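Local coordinates for peptidase M3B, oligoendopeptidase F (PDB 2QR4), which probably hydrolyses peptide bonds in short peptides, as a metallopeptidase of the oligoendopeptidase F group of family M3, at residues T251-V255 / T554-E560. Numbering follows the deposited sequence.
Sequences TLVDV and TQAAYIE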
loop_
_atom_site.group_PDB
_atom_site.type_symbol
_atom_site.label_atom_id
_atom_site.label_comp_id
_atom_site.label_asym_id
_atom_site.label_seq_id
_atom_site.Cartn_x
_atom_site.Cartn_y
_atom_site.Cartn_z
ATOM N N THR A 251 23.345 -21.824 3.833
ATOM C CA THR A 251 24.127 -22.404 4.916
ATOM C C THR A 251 23.546 -22.080 6.289
ATOM O O THR A 251 23.419 -22.964 7.134
ATOM C CB THR A 251 25.562 -21.910 4.872
ATOM O OG1 THR A 251 26.174 -22.363 3.667
ATOM C CG2 THR A 251 26.336 -22.438 6.047
ATOM N N LEU A 252 23.192 -20.818 6.504
ATOM C CA LEU A 252 22.588 -20.402 7.774
ATOM C C LEU A 252 21.303 -21.174 8.041
ATOM O O LEU A 252 21.155 -21.808 9.088
ATOM C CB LEU A 252 22.305 -18.895 7.796
ATOM C CG LEU A 252 21.467 -18.416 8.983
ATOM C CD1 LEU A 252 22.289 -18.381 10.302
ATOM C CD2 LEU A 252 20.889 -17.054 8.667
ATOM N N VAL A 253 20.380 -21.137 7.089
ATOM C CA VAL A 253 19.094 -21.810 7.265
ATOM C C VAL A 253 19.247 -23.335 7.451
ATOM O O VAL A 253 18.576 -23.933 8.295
ATOM C CB VAL A 253 18.118 -21.453 6.112
ATOM C CG1 VAL A 253 16.865 -22.312 6.155
ATOM C CG2 VAL A 253 17.750 -19.980 6.193
ATOM N N ASP A 254 20.152 -23.949 6.688
ATOM C CA ASP A 254 20.392 -25.397 6.773
ATOM C C ASP A 254 21.040 -25.842 8.070
ATOM O O ASP A 254 20.634 -26.851 8.649
ATOM C CB ASP A 254 21.235 -25.898 5.594
ATOM C CG ASP A 254 20.484 -25.817 4.277
ATOM O OD1 ASP A 254 19.258 -25.571 4.310
ATOM O OD2 ASP A 254 21.110 -25.988 3.208
ATOM N N VAL A 255 22.067 -25.124 8.515
ATOM C CA VAL A 255 22.738 -25.498 9.761
ATOM C C VAL A 255 21.806 -25.304 10.963
ATOM O O VAL A 255 21.738 -26.149 11.852
ATOM C CB VAL A 255 24.054 -24.721 9.952
ATOM C CG1 VAL A 255 24.641 -25.003 11.321
ATOM C CG2 VAL A 255 25.061 -25.085 8.836
ATOM N N THR A 554 30.580 -18.781 3.775
ATOM C CA THR A 554 29.963 -19.613 2.753
ATOM C C THR A 554 29.891 -21.052 3.246
ATOM O O THR A 554 29.145 -21.867 2.695
ATOM C CB THR A 554 30.771 -19.601 1.441
ATOM O OG1 THR A 554 32.097 -20.062 1.699
ATOM C CG2 THR A 554 30.852 -18.203 0.853
ATOM N N GLN A 555 30.663 -21.355 4.290
ATOM C CA GLN A 555 30.760 -22.720 4.815
ATOM C C GLN A 555 30.078 -22.856 6.173
ATOM O O GLN A 555 29.876 -21.876 6.873
ATOM C CB GLN A 555 32.221 -23.168 4.908
ATOM C CG GLN A 555 32.965 -23.245 3.570
ATOM C CD GLN A 555 32.314 -24.198 2.585
ATOM O OE1 GLN A 555 32.254 -23.921 1.392
ATOM N NE2 GLN A 555 31.817 -25.324 3.082
ATOM N N ALA A 556 29.747 -24.087 6.543
ATOM C CA ALA A 556 28.940 -24.375 7.728
ATOM C C ALA A 556 29.719 -24.321 9.049
ATOM O O ALA A 556 29.141 -24.104 10.115
ATOM C CB ALA A 556 28.293 -25.748 7.568
ATOM N N ALA A 557 31.028 -24.526 8.975
ATOM C CA ALA A 557 31.840 -24.741 10.163
ATOM C C ALA A 557 31.657 -23.656 11.220
ATOM O O ALA A 557 31.541 -23.954 12.402
ATOM C CB ALA A 557 33.313 -24.867 9.780
ATOM N N TYR A 558 31.626 -22.400 10.805
ATOM C CA TYR A 558 31.578 -21.317 11.777
ATOM C C TYR A 558 30.257 -21.308 12.530
ATOM O O TYR A 558 30.205 -20.855 13.673
ATOM C CB TYR A 558 31.860 -19.946 11.137
ATOM C CG TYR A 558 30.671 -19.293 10.434
ATOM C CD1 TYR A 558 30.098 -19.865 9.298
ATOM C CD2 TYR A 558 30.155 -18.082 10.883
ATOM C CE1 TYR A 558 29.044 -19.257 8.647
ATOM C CE2 TYR A 558 29.106 -17.463 10.226
ATOM C CZ TYR A 558 28.545 -18.057 9.121
ATOM O OH TYR A 558 27.469 -17.453 8.493
ATOM N N ILE A 559 29.193 -21.814 11.911
ATOM C CA ILE A 559 27.928 -21.879 12.630
ATOM C C ILE A 559 27.929 -23.130 13.476
ATOM O O ILE A 559 27.470 -23.124 14.623
ATOM C CB ILE A 559 26.704 -21.844 11.699
ATOM C CG1 ILE A 559 26.703 -20.544 10.886
ATOM C CG2 ILE A 559 25.439 -21.915 12.510
ATOM C CD1 ILE A 559 25.747 -20.553 9.724
ATOM N N GLU A 560 28.479 -24.200 12.919
ATOM C CA GLU A 560 28.624 -25.434 13.684
ATOM C C GLU A 560 29.462 -25.261 14.966
ATOM O O GLU A 560 29.142 -25.858 15.988
ATOM C CB GLU A 560 29.090 -26.595 12.790
ATOM C CG GLU A 560 27.886 -27.287 12.108
ATOM C CD GLU A 560 28.230 -28.072 10.851
ATOM O OE1 GLU A 560 29.428 -28.228 10.528
ATOM O OE2 GLU A 560 27.281 -28.547 10.182
#
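Ile559, which reaches across to Leu252 and Val255, lays its CG1 over one face of the Tyr558 ring, 3.5 Å above the plane and displaced toward the rim, while the carbonyl oxygen of Gln555 lies in plane at the ring's edge. The rest of that isoleucine illustrates how one branched side chain can serve two residues of a neighbouring helix. With CG1 beside the backbone N and anti to the carbonyl carbon (chi1 -60°), which leaves CG2 anti to N, and the longer arm extended beyond CG1 (chi2 166°), its two branches go to different partners. Ile559 CD1 settles on the backbone of helix 246-258, 3.7 Å from Leu252 CA, and meets Leu252 CD1, the two side chains crossing at about a right angle. Ile559 CG2 packs closely on Val255 CG1, at 3.4 Å. The other methyl of Val255, CG2, rests on Ala556 CB at 3.5 Å, so the valine straddles positions 556 and 559. Glu560 CG lies 4.0 Å from Val255 CG1.

One turn earlier, Thr251 is divided in the same spirit. Its OG1 stands beside the backbone N (chi1 -64°), which leaves Thr251 CG2 anti to N and packed 3.7 Å from Ala556 CA. Thr251 OG1 comes within 3.2 Å of Thr554 O. That hydroxyl also has Ser247 O for an acceptor, and its single proton cannot serve both fully at once. Within 554-560, Ala556 O accepts from both Ile559 N and Glu560 N, and Thr554 OG1 is bonded to Asp552.

The contact thus joins helix 246-258 to the beginning of helix 557-579, the last helix of the modelled chain, with Leu252 also touching helices 503-520 and 418-454. Its chemistry implies a largely apolar contact, carried mainly by methyl groups, since the one polar approach has a rival acceptor in its own helix and is not settled as a bond.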